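Local coordinates for protein PLP-Dependent L-Arginine Hydroxylase MppP (Streptomyces wadayamensis, PDB 6C9B) that is a pyridoxal phosphate-dependent oxidase acting on L-arginine, with 4-hydroxy-2-ketoarginine and 2-ketoarginine as its products, at residues B[58-63]-B[261-266]; B[173-178]-B[204-209]; B[182-187]-B[237-242]. All blocks are in the same frame, centred on the assembly; numbering follows the deposited sequence. Where two conformers were deposited one is given.

Contact 1: B[58-63]-B[261-266]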
ATOM      1  N   GLN B  58      -0.007  16.537  -9.907  1.00 31.04           N
ATOM      2  CA  GLN B  58       0.185  17.474  -8.800  1.00 30.52           C
ATOM      3  C   GLN B  58      -1.012  18.404  -8.632  1.00 26.92           C
ATOM      4  O   GLN B  58      -1.343  18.804  -7.505  1.00 31.42           O
ATOM      5  CB  GLN B  58       1.459  18.300  -9.027  1.00 42.44           C
ATOM      6  CG  GLN B  58       1.610  19.515  -8.103  1.00 55.84           C
ATOM      7  CD  GLN B  58       1.897  19.109  -6.671  1.00 79.32           C
ATOM      8  OE1 GLN B  58       1.054  19.258  -5.783  1.00 80.82           O
ATOM      9  NE2 GLN B  58       3.097  18.588  -6.441  1.00 86.86           N
ATOM     10  N   GLN B  59      -1.657  18.777  -9.732  1.00 31.27           N
ATOM     11  CA  GLN B  59      -2.806  19.664  -9.634  1.00 27.71           C
ATOM     12  C   GLN B  59      -4.002  18.919  -9.068  1.00 27.76           C
ATOM     13  O   GLN B  59      -4.708  19.424  -8.187  1.00 27.64           O
ATOM     14  CB  GLN B  59      -3.133  20.238 -11.007  1.00 32.46           C
ATOM     15  CG  GLN B  59      -2.040  21.124 -11.577  1.00 33.99           C
ATOM     16  CD  GLN B  59      -2.399  21.687 -12.933  1.00 46.72           C
ATOM     17  OE1 GLN B  59      -3.524  21.527 -13.409  1.00 40.82           O
ATOM     18  NE2 GLN B  59      -1.440  22.350 -13.569  1.00 46.71           N
ATOM     19  N   ILE B  60      -4.219  17.690  -9.531  1.00 24.31           N
ATOM     20  CA  ILE B  60      -5.306  16.888  -8.988  1.00 21.14           C
ATOM     21  C   ILE B  60      -5.057  16.622  -7.511  1.00 26.07           C
ATOM     22  O   ILE B  60      -5.962  16.748  -6.673  1.00 26.12           O
ATOM     23  CB  ILE B  60      -5.453  15.583  -9.793  1.00 27.00           C
ATOM     24  CG1 ILE B  60      -5.832  15.901 -11.244  1.00 30.64           C
ATOM     25  CG2 ILE B  60      -6.526  14.681  -9.176  1.00 25.54           C
ATOM     26  CD1 ILE B  60      -5.784  14.678 -12.157  1.00 30.50           C
ATOM     27  N   GLU B  61      -3.816  16.284  -7.162  1.00 25.50           N
ATOM     28  CA  GLU B  61      -3.494  16.038  -5.759  1.00 24.13           C
ATOM     29  C   GLU B  61      -3.731  17.279  -4.908  1.00 21.95           C
ATOM     30  O   GLU B  61      -4.314  17.198  -3.820  1.00 24.68           O
ATOM     31  CB  GLU B  61      -2.049  15.589  -5.627  1.00 23.59           C
ATOM     32  CG  GLU B  61      -1.690  15.174  -4.193  1.00 22.66           C
ATOM     33  CD  GLU B  61      -0.232  14.802  -4.014  1.00 34.77           C
ATOM     34  OE1 GLU B  61       0.056  14.042  -3.068  1.00 29.36           O
ATOM     35  OE2 GLU B  61       0.631  15.283  -4.785  1.00 28.51           O
ATOM     36  N   SER B  62      -3.300  18.445  -5.388  0.58 21.94           N
ATOM     37  CA  SER B  62      -3.499  19.666  -4.615  0.58 26.90           C
ATOM     38  C   SER B  62      -4.981  19.945  -4.394  0.58 27.13           C
ATOM     39  O   SER B  62      -5.380  20.407  -3.317  0.58 25.14           O
ATOM     40  CB  SER B  62      -2.832  20.850  -5.318  0.58 32.74           C
ATOM     41  OG  SER B  62      -1.434  20.846  -5.092  0.58 40.77           O
ATOM     42  N   GLU B  63      -5.811  19.681  -5.407  1.00 26.78           N
ATOM     43  CA  GLU B  63      -7.251  19.908  -5.259  1.00 24.15           C
ATOM     44  C   GLU B  63      -7.877  18.902  -4.302  1.00 26.87           C
ATOM     45  O   GLU B  63      -8.796  19.247  -3.545  1.00 24.61           O
ATOM     46  CB  GLU B  63      -7.931  19.837  -6.630  1.00 30.24           C
ATOM     47  CG  GLU B  63      -7.400  20.873  -7.607  1.00 27.93           C
ATOM     48  CD  GLU B  63      -7.831  20.647  -9.047  1.00 35.44           C
ATOM     49  OE1 GLU B  63      -7.588  21.556  -9.858  1.00 35.27           O
ATOM     50  OE2 GLU B  63      -8.385  19.570  -9.376  1.00 31.21           O
ATOM     51  N   LEU B 261     -11.153  11.009  -7.164  1.00 24.71           N
ATOM     52  CA  LEU B 261     -12.301  10.521  -6.410  1.00 22.31           C
ATOM     53  C   LEU B 261     -12.382  11.177  -5.039  1.00 21.85           C
ATOM     54  O   LEU B 261     -13.472  11.549  -4.589  1.00 24.76           O
ATOM     55  CB  LEU B 261     -12.240   8.995  -6.280  1.00 20.50           C
ATOM     56  CG  LEU B 261     -12.694   8.187  -7.481  1.00 34.26           C
ATOM     57  CD1 LEU B 261     -12.361   6.725  -7.276  1.00 29.03           C
ATOM     58  CD2 LEU B 261     -14.205   8.356  -7.652  1.00 51.41           C
ATOM     59  N   ILE B 262     -11.245  11.316  -4.353  1.00 22.38           N
ATOM     60  CA  ILE B 262     -11.246  11.951  -3.041  1.00 22.09           C
ATOM     61  C   ILE B 262     -11.736  13.384  -3.159  1.00 25.01           C
ATOM     62  O   ILE B 262     -12.499  13.883  -2.316  1.00 21.79           O
ATOM     63  CB  ILE B 262      -9.836  11.894  -2.442  1.00 20.86           C
ATOM     64  CG1 ILE B 262      -9.495  10.456  -2.069  1.00 21.97           C
ATOM     65  CG2 ILE B 262      -9.733  12.832  -1.229  1.00 23.23           C
ATOM     66  CD1 ILE B 262      -8.029  10.247  -1.733  1.00 24.03           C
ATOM     67  N   ARG B 263     -11.283  14.076  -4.198  1.00 21.74           N
ATOM     68  CA  ARG B 263     -11.734  15.441  -4.430  1.00 25.10           C
ATOM     69  C   ARG B 263     -13.250  15.492  -4.590  1.00 27.39           C
ATOM     70  O   ARG B 263     -13.922  16.331  -3.984  1.00 25.90           O
ATOM     71  CB  ARG B 263     -11.045  15.996  -5.677  1.00 23.73           C
ATOM     72  CG  ARG B 263     -11.378  17.447  -6.023  1.00 29.09           C
ATOM     73  CD  ARG B 263     -10.850  17.766  -7.400  1.00 29.11           C
ATOM     74  NE  ARG B 263     -11.589  17.028  -8.430  1.00 29.59           N
ATOM     75  CZ  ARG B 263     -11.126  16.768  -9.646  1.00 28.70           C
ATOM     76  NH1 ARG B 263      -9.935  17.200 -10.028  1.00 33.08           N
ATOM     77  NH2 ARG B 263     -11.863  16.069 -10.490  1.00 30.30           N
ATOM     78  N   GLU B 264     -13.809  14.598  -5.415  1.00 22.80           N
ATOM     79  CA  GLU B 264     -15.245  14.642  -5.691  1.00 23.93           C
ATOM     80  C   GLU B 264     -16.066  14.231  -4.476  1.00 24.50           C
ATOM     81  O   GLU B 264     -17.091  14.858  -4.175  1.00 27.43           O
ATOM     82  CB  GLU B 264     -15.572  13.756  -6.887  1.00 27.07           C
ATOM     83  CG  GLU B 264     -14.921  14.215  -8.170  1.00 29.96           C
ATOM     84  CD  GLU B 264     -15.283  15.649  -8.513  1.00 38.33           C
ATOM     85  OE1 GLU B 264     -16.483  16.003  -8.463  1.00 40.53           O
ATOM     86  OE2 GLU B 264     -14.355  16.434  -8.793  1.00 33.79           O
ATOM     87  N   PHE B 265     -15.645  13.186  -3.765  1.00 22.34           N
ATOM     88  CA  PHE B 265     -16.381  12.768  -2.574  1.00 22.65           C
ATOM     89  C   PHE B 265     -16.314  13.845  -1.494  1.00 24.31           C
ATOM     90  O   PHE B 265     -17.291  14.064  -0.764  1.00 24.04           O
ATOM     91  CB  PHE B 265     -15.838  11.425  -2.051  1.00 24.02           C
ATOM     92  CG  PHE B 265     -16.549  10.220  -2.636  1.00 21.32           C
ATOM     93  CD1 PHE B 265     -16.307   9.815  -3.940  1.00 25.60           C
ATOM     94  CD2 PHE B 265     -17.474   9.520  -1.884  1.00 24.45           C
ATOM     95  CE1 PHE B 265     -16.996   8.723  -4.486  1.00 28.28           C
ATOM     96  CE2 PHE B 265     -18.161   8.423  -2.419  1.00 22.42           C
ATOM     97  CZ  PHE B 265     -17.918   8.033  -3.710  1.00 23.70           C
ATOM     98  N   SER B 266     -15.168  14.530  -1.394  1.00 24.08           N
ATOM     99  CA  SER B 266     -15.025  15.617  -0.437  1.00 23.03           C
ATOM    100  C   SER B 266     -15.944  16.772  -0.782  1.00 27.10           C
ATOM    101  O   SER B 266     -16.540  17.375   0.109  1.00 28.26           O
ATOM    102  CB  SER B 266     -13.581  16.113  -0.396  1.00 22.50           C
ATOM    103  OG  SER B 266     -12.728  15.152   0.176  1.00 23.80           O
TER
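I60 and E63, one helical turn apart on helix 57-71, meet R263 of helix 256-291 in a helix-to-helix contact built round a salt-bridge network of E63, R263 and E264. I60 comes first: its CG2 lies 4.3 Å from R263 NH1, reaching the guanidinium obliquely, and I60 also touches L259 and A260, one turn earlier on helix 256-291. E63 makes the polar contact between the two helices. Its side chain runs beside that of R263, both pointing the same way, and E63 CB packs at 3.7 Å on R263 CD. Beyond CG the glutamate is extended, and OE2 accepts a hydrogen bond from R263 NH1 at 2.9 Å, as part of a salt bridge. The bond is bent (N-H...O 138°) and the carboxylate and guanidinium planes stand 50° apart, so the two groups do not pair flat. E51 is a second partner of NH1, and R55 binds the other oxygen of E63, which extends the network to the preceding part of the chain. A bend at chi3 (68°) turns the far side of the guanidinium back toward its own helix, where R263 NE and NH2 both grip E264 OE2, at 2.9 and 3.0 Å.

Contact 2: B[173-178]-B[204-209]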
ATOM      1  N   ARG B 173      -1.973  21.539  25.101  1.00 22.21           N
ATOM      2  CA  ARG B 173      -1.058  21.265  26.204  1.00 20.19           C
ATOM      3  C   ARG B 173      -0.081  20.146  25.855  1.00 18.34           C
ATOM      4  O   ARG B 173       1.114  20.226  26.173  1.00 22.45           O
ATOM      5  CB  ARG B 173      -1.840  20.916  27.467  1.00 25.00           C
ATOM      6  CG  ARG B 173      -0.945  20.668  28.670  1.00 41.73           C
ATOM      7  CD  ARG B 173      -0.194  21.953  29.095  1.00 53.66           C
ATOM      8  NE  ARG B 173       0.974  21.653  29.918  1.00 65.66           N
ATOM      9  CZ  ARG B 173       2.140  22.301  29.869  1.00 71.88           C
ATOM     10  NH1 ARG B 173       2.340  23.309  29.019  1.00 50.54           N
ATOM     11  NH2 ARG B 173       3.122  21.921  30.677  1.00 76.79           N
ATOM     12  N   LEU B 174      -0.563  19.095  25.202  1.00 18.63           N
ATOM     13  CA  LEU B 174       0.317  17.992  24.822  1.00 17.35           C
ATOM     14  C   LEU B 174       1.383  18.458  23.830  1.00 19.87           C
ATOM     15  O   LEU B 174       2.552  18.079  23.931  1.00 20.36           O
ATOM     16  CB  LEU B 174      -0.537  16.873  24.228  1.00 20.39           C
ATOM     17  CG  LEU B 174       0.133  15.555  23.886  1.00 34.01           C
ATOM     18  CD1 LEU B 174       0.775  14.921  25.109  1.00 31.05           C
ATOM     19  CD2 LEU B 174      -0.925  14.606  23.324  1.00 31.94           C
ATOM     20  N   ALA B 175       0.990  19.265  22.845  1.00 21.90           N
ATOM     21  CA  ALA B 175       1.970  19.780  21.899  1.00 17.32           C
ATOM     22  C   ALA B 175       2.980  20.702  22.588  1.00 19.20           C
ATOM     23  O   ALA B 175       4.171  20.687  22.255  1.00 22.15           O
ATOM     24  CB  ALA B 175       1.267  20.506  20.757  1.00 25.03           C
ATOM     25  N   GLU B 176       2.528  21.517  23.547  1.00 20.56           N
ATOM     26  CA  GLU B 176       3.471  22.324  24.316  1.00 21.23           C
ATOM     27  C   GLU B 176       4.447  21.447  25.095  1.00 25.28           C
ATOM     28  O   GLU B 176       5.643  21.743  25.133  1.00 22.92           O
ATOM     29  CB  GLU B 176       2.728  23.256  25.263  1.00 22.39           C
ATOM     30  CG  GLU B 176       1.930  24.336  24.557  1.00 26.77           C
ATOM     31  CD  GLU B 176       1.064  25.131  25.514  1.00 30.20           C
ATOM     32  OE1 GLU B 176       1.042  24.824  26.726  1.00 32.94           O
ATOM     33  OE2 GLU B 176       0.380  26.059  25.054  1.00 34.60           O
ATOM     34  N   GLN B 177       3.946  20.380  25.745  1.00 19.66           N
ATOM     35  CA  GLN B 177       4.812  19.456  26.473  1.00 19.23           C
ATOM     36  C   GLN B 177       5.830  18.800  25.545  1.00 22.25           C
ATOM     37  O   GLN B 177       7.018  18.710  25.896  1.00 22.35           O
ATOM     38  CB  GLN B 177       3.998  18.378  27.188  1.00 22.30           C
ATOM     39  CG  GLN B 177       3.067  18.855  28.302  1.00 24.79           C
ATOM     40  CD  GLN B 177       2.697  17.719  29.184  1.00 21.83           C
ATOM     41  OE1 GLN B 177       1.732  16.958  28.902  1.00 25.43           O
ATOM     42  NE2 GLN B 177       3.499  17.523  30.230  1.00 25.42           N
ATOM     43  N   CYS B 178       5.391  18.355  24.355  1.00 18.89           N
ATOM     44  CA  CYS B 178       6.305  17.722  23.411  1.00 18.68           C
ATOM     45  C   CYS B 178       7.360  18.714  22.950  1.00 20.77           C
ATOM     46  O   CYS B 178       8.540  18.374  22.876  1.00 24.44           O
ATOM     47  CB  CYS B 178       5.549  17.149  22.215  1.00 21.18           C
ATOM     48  SG  CYS B 178       4.619  15.650  22.678  1.00 22.47           S
ATOM     49  N   ALA B 204      -3.233  24.374  13.187  1.00 23.81           N
ATOM     50  CA  ALA B 204      -3.007  25.647  13.855  1.00 22.15           C
ATOM     51  C   ALA B 204      -2.462  25.432  15.256  1.00 25.76           C
ATOM     52  O   ALA B 204      -1.511  26.101  15.671  1.00 28.97           O
ATOM     53  CB  ALA B 204      -4.310  26.442  13.884  1.00 25.26           C
ATOM     54  N   VAL B 205      -3.040  24.476  15.985  1.00 22.21           N
ATOM     55  CA  VAL B 205      -2.558  24.154  17.328  1.00 22.48           C
ATOM     56  C   VAL B 205      -1.118  23.667  17.265  1.00 24.53           C
ATOM     57  O   VAL B 205      -0.246  24.138  18.005  1.00 24.87           O
ATOM     58  CB  VAL B 205      -3.472  23.110  17.996  1.00 22.56           C
ATOM     59  CG1 VAL B 205      -2.919  22.721  19.366  1.00 22.45           C
ATOM     60  CG2 VAL B 205      -4.902  23.659  18.130  1.00 26.29           C
ATOM     61  N   LEU B 206      -0.844  22.714  16.381  1.00 21.33           N
ATOM     62  CA  LEU B 206       0.496  22.132  16.318  1.00 22.28           C
ATOM     63  C   LEU B 206       1.541  23.166  15.930  1.00 23.58           C
ATOM     64  O   LEU B 206       2.636  23.207  16.512  1.00 24.52           O
ATOM     65  CB  LEU B 206       0.512  20.977  15.317  1.00 23.90           C
ATOM     66  CG  LEU B 206      -0.311  19.778  15.751  1.00 20.55           C
ATOM     67  CD1 LEU B 206      -0.486  18.838  14.584  1.00 19.09           C
ATOM     68  CD2 LEU B 206       0.295  19.059  16.958  1.00 20.58           C
ATOM     69  N   GLN B 207       1.231  23.998  14.940  1.00 22.85           N
ATOM     70  CA  GLN B 207       2.191  25.004  14.504  1.00 22.26           C
ATOM     71  C   GLN B 207       2.391  26.076  15.569  1.00 25.18           C
ATOM     72  O   GLN B 207       3.509  26.567  15.752  1.00 30.06           O
ATOM     73  CB  GLN B 207       1.728  25.596  13.167  1.00 33.01           C
ATOM     74  CG  GLN B 207       1.807  24.551  12.048  1.00 47.43           C
ATOM     75  CD  GLN B 207       0.912  24.827  10.847  1.00 53.84           C
ATOM     76  OE1 GLN B 207      -0.082  25.555  10.932  1.00 51.79           O
ATOM     77  NE2 GLN B 207       1.263  24.226   9.712  1.00 53.70           N
ATOM     78  N   GLU B 208       1.326  26.480  16.260  1.00 24.96           N
ATOM     79  CA  GLU B 208       1.480  27.488  17.308  1.00 23.66           C
ATOM     80  C   GLU B 208       2.362  26.973  18.442  1.00 25.41           C
ATOM     81  O   GLU B 208       3.123  27.742  19.054  1.00 25.99           O
ATOM     82  CB  GLU B 208       0.111  27.905  17.851  1.00 39.36           C
ATOM     83  CG  GLU B 208       0.161  28.812  19.105  1.00 72.36           C
ATOM     84  CD  GLU B 208      -1.209  29.043  19.746  1.00 86.76           C
ATOM     85  OE1 GLU B 208      -1.678  30.204  19.763  1.00 84.48           O
ATOM     86  OE2 GLU B 208      -1.814  28.068  20.240  1.00 87.69           O
ATOM     87  N   ALA B 209       2.251  25.680  18.760  1.00 24.77           N
ATOM     88  CA  ALA B 209       3.038  25.113  19.856  1.00 26.47           C
ATOM     89  C   ALA B 209       4.481  24.902  19.440  1.00 29.70           C
ATOM     90  O   ALA B 209       5.385  24.968  20.281  1.00 26.95           O
ATOM     91  CB  ALA B 209       2.422  23.781  20.320  1.00 23.75           C
TER
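E176 and A209 bring the two helices closest, their CA atoms 5.3 Å apart, where the end of segment 204-209 runs in beside the middle of segment 173-178. Both segments head in roughly the same direction; their axes pass 8.9 Å apart with a crossing angle of -32°. That spacing suits the small residues at the interface. A175 and A209 each point toward the opposite helix, and their methyls meet at 3.5 Å from CB to CB, a close fit between two side chains with no length to adjust. The methyl of A209 also lies against the backbone of helix 168-181, 3.9 Å from E176 N.

L206 joins from the side of the sheet. It starts out away from segment 173-178, but with CG set beside the backbone N (chi1 -67°) its branch returns, and L206 CD2 comes to 4.2 Å from A175 CB. A175 and L206 both rest on L185 of strand 184-188, which sets the helix pair on the seven-stranded sheet of the class I aminotransferase fold. Here helix 168-181 connects strands 152-156 and 184-188, and helix 202-209 connects 184-188 to 212-218, two successive beta-alpha-beta crossovers between neighbouring parallel strands, with their helices side by side.

Toward the outer edge E176 skirts A209, its CG 4.3 Å from A209 CB, before its carboxylate turns to its own helix. There E176 OE1 forms a salt bridge with R173 NH1, accepting at 3.0 Å through its anti lone pair, almost exactly in the guanidinium plane. R173 is held further by D141 at NE, while one face of the same guanidinium is covered by Q177 CG, lying 3.6 Å above the plane and offset toward the rim.

Contact 3: B[182-187]-B[237-242]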
ATOM      1  N   GLY B 182      11.255  18.210  23.278  1.00 24.61           N
ATOM      2  CA  GLY B 182      11.846  17.753  22.033  1.00 28.76           C
ATOM      3  C   GLY B 182      11.257  16.471  21.493  1.00 35.35           C
ATOM      4  O   GLY B 182      11.879  15.823  20.649  1.00 30.61           O
ATOM      5  N   THR B 183      10.053  16.110  21.934  1.00 22.24           N
ATOM      6  CA  THR B 183       9.372  14.880  21.573  1.00 20.90           C
ATOM      7  C   THR B 183       8.557  15.081  20.288  1.00 21.95           C
ATOM      8  O   THR B 183       8.005  16.157  20.061  1.00 24.45           O
ATOM      9  CB  THR B 183       8.430  14.486  22.719  1.00 24.33           C
ATOM     10  OG1 THR B 183       9.080  14.692  23.975  1.00 34.07           O
ATOM     11  CG2 THR B 183       8.002  13.039  22.632  1.00 23.56           C
ATOM     12  N   VAL B 184       8.448  14.027  19.479  1.00 18.46           N
ATOM     13  CA  VAL B 184       7.546  14.044  18.325  1.00 18.12           C
ATOM     14  C   VAL B 184       6.122  13.786  18.803  1.00 19.08           C
ATOM     15  O   VAL B 184       5.871  12.811  19.515  1.00 21.47           O
ATOM     16  CB  VAL B 184       7.945  12.981  17.283  1.00 18.62           C
ATOM     17  CG1 VAL B 184       6.958  12.981  16.140  1.00 22.62           C
ATOM     18  CG2 VAL B 184       9.354  13.222  16.738  1.00 20.78           C
ATOM     19  N   LEU B 185       5.182  14.637  18.401  1.00 18.55           N
ATOM     20  CA  LEU B 185       3.758  14.371  18.615  1.00 17.48           C
ATOM     21  C   LEU B 185       3.178  13.848  17.303  1.00 17.94           C
ATOM     22  O   LEU B 185       3.227  14.544  16.289  1.00 19.39           O
ATOM     23  CB  LEU B 185       3.015  15.627  19.074  1.00 17.82           C
ATOM     24  CG  LEU B 185       1.501  15.473  19.330  1.00 20.43           C
ATOM     25  CD1 LEU B 185       1.207  14.336  20.246  1.00 22.36           C
ATOM     26  CD2 LEU B 185       0.991  16.768  19.909  1.00 20.70           C
ATOM     27  N   ALA B 186       2.637  12.631  17.327  1.00 17.78           N
ATOM     28  CA  ALA B 186       2.073  11.994  16.144  1.00 16.51           C
ATOM     29  C   ALA B 186       0.602  11.753  16.377  1.00 17.48           C
ATOM     30  O   ALA B 186       0.225  11.264  17.441  1.00 17.34           O
ATOM     31  CB  ALA B 186       2.752  10.668  15.841  1.00 16.54           C
ATOM     32  N   LEU B 187      -0.222  12.069  15.377  1.00 16.55           N
ATOM     33  CA  LEU B 187      -1.653  11.897  15.474  1.00 18.78           C
ATOM     34  C   LEU B 187      -2.132  11.026  14.328  1.00 19.00           C
ATOM     35  O   LEU B 187      -1.680  11.192  13.192  1.00 19.99           O
ATOM     36  CB  LEU B 187      -2.406  13.228  15.397  1.00 18.12           C
ATOM     37  CG  LEU B 187      -2.023  14.323  16.372  1.00 19.24           C
ATOM     38  CD1 LEU B 187      -2.922  15.509  16.104  1.00 20.12           C
ATOM     39  CD2 LEU B 187      -2.155  13.820  17.776  1.00 20.98           C
ATOM     40  N   GLU B 237       8.088  20.901   9.361  1.00 28.92           N
ATOM     41  CA  GLU B 237       9.315  21.096   8.595  1.00 30.85           C
ATOM     42  C   GLU B 237      10.530  20.590   9.357  1.00 33.83           C
ATOM     43  O   GLU B 237      11.493  20.114   8.750  1.00 33.09           O
ATOM     44  CB  GLU B 237       9.503  22.570   8.244  1.00 44.77           C
ATOM     45  CG  GLU B 237       8.375  23.194   7.464  1.00 71.55           C
ATOM     46  CD  GLU B 237       8.799  24.488   6.790  1.00 84.21           C
ATOM     47  OE1 GLU B 237       8.598  24.616   5.562  1.00 86.82           O
ATOM     48  OE2 GLU B 237       9.353  25.367   7.487  1.00 81.21           O
ATOM     49  N   ASP B 238      10.502  20.685  10.682  1.00 25.82           N
ATOM     50  CA  ASP B 238      11.598  20.236  11.524  1.00 35.20           C
ATOM     51  C   ASP B 238      11.409  18.812  12.045  1.00 37.10           C
ATOM     52  O   ASP B 238      11.975  18.466  13.087  1.00 28.55           O
ATOM     53  CB  ASP B 238      11.757  21.194  12.707  1.00 46.80           C
ATOM     54  CG  ASP B 238      10.516  21.228  13.618  1.00 55.85           C
ATOM     55  OD1 ASP B 238       9.468  20.609  13.278  1.00 31.24           O
ATOM     56  OD2 ASP B 238      10.598  21.870  14.690  1.00 46.13           O
ATOM     57  N   ILE B 239      10.638  17.967  11.353  1.00 26.06           N
ATOM     58  CA  ILE B 239      10.296  16.671  11.936  1.00 23.58           C
ATOM     59  C   ILE B 239      11.559  15.898  12.309  1.00 24.62           C
ATOM     60  O   ILE B 239      11.602  15.220  13.340  1.00 26.96           O
ATOM     61  CB  ILE B 239       9.371  15.891  10.977  1.00 25.71           C
ATOM     62  CG1 ILE B 239       8.967  14.541  11.558  1.00 23.94           C
ATOM     63  CG2 ILE B 239      10.038  15.618   9.648  1.00 26.44           C
ATOM     64  CD1 ILE B 239       8.324  14.597  12.924  1.00 30.26           C
ATOM     65  N   GLY B 240      12.606  15.994  11.489  1.00 24.46           N
ATOM     66  CA  GLY B 240      13.875  15.359  11.807  1.00 25.94           C
ATOM     67  C   GLY B 240      13.857  13.848  11.793  1.00 29.71           C
ATOM     68  O   GLY B 240      14.664  13.208  12.472  1.00 27.39           O
ATOM     69  N   LEU B 241      12.952  13.264  11.033  1.00 23.68           N
ATOM     70  CA  LEU B 241      12.854  11.849  10.754  1.00 21.89           C
ATOM     71  C   LEU B 241      12.895  11.660   9.250  1.00 24.84           C
ATOM     72  O   LEU B 241      12.389  12.515   8.520  1.00 26.03           O
ATOM     73  CB  LEU B 241      11.536  11.252  11.262  1.00 21.05           C
ATOM     74  CG  LEU B 241      11.173  11.499  12.719  1.00 23.26           C
ATOM     75  CD1 LEU B 241       9.721  11.068  12.939  1.00 26.57           C
ATOM     76  CD2 LEU B 241      12.095  10.761  13.652  1.00 25.16           C
ATOM     77  N   PRO B 242      13.376  10.522   8.765  1.00 20.56           N
ATOM     78  CA  PRO B 242      13.512  10.342   7.308  1.00 19.50           C
ATOM     79  C   PRO B 242      12.247   9.899   6.597  1.00 22.93           C
ATOM     80  O   PRO B 242      12.295   9.009   5.737  1.00 23.61           O
ATOM     81  CB  PRO B 242      14.608   9.271   7.208  1.00 25.14           C
ATOM     82  CG  PRO B 242      14.422   8.466   8.444  1.00 27.12           C
ATOM     83  CD  PRO B 242      14.058   9.444   9.505  1.00 22.53           C
TER
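V184, I239 and L241 carry no flat groups, so the contact has neither ring faces nor edges: it is methyl against methyl. V184 points from its strand toward the loop and presents both branches. With CG1 anti to the backbone N (chi1 177°) and CG2 beside it, both methyls meet I239 CD1, CG1 more closely, and CG2 also reaches L241. I239 reaches across with its long branch, bent at chi2 (55°), so that its terminal CD1 lies 3.8 Å from V184 CG1 and 4.2 Å from V184 CG2; the two side chains cross at a slant. L241 adds a looser touch, its CD1 4.4 Å from V184 CG2, and is backed by S100 and L101 of helix 90-101. I239 packs further on V214 of the neighbouring strand. A polar tie runs beside this apolar cluster: R212 donates through NH1 to G182 O and through NH2 to I239 O, linking the two backbones. G182, with positive phi, is the C-prime residue of a Schellman motif that ends helix 168-181. Here the central sheet of the aminotransferase fold is covered on both faces, helix 168-181 on the L185 side and the 237-242 loop on the V184 side.

How the contacts relate
From the N terminus, contact 1 brings 58-63 against 261-266, closing a loop of 197 residues that contains both other contacts. Within it the chain runs through 173-178, 182-187, 204-209 and 237-242 in turn, so contacts 2 and 3 cross: in sequence, strand 184-188 comes between the two helices of contact 2. They also touch, through a probable hydrogen bond from T183 N to C178 O (2.9 Å) and through L185 packed on L174. Together they tie two crossover helices and a later loop to the central sheet. Contact 1, its nearest atoms about 15 Å from either, joins helices 57-71 and 256-291.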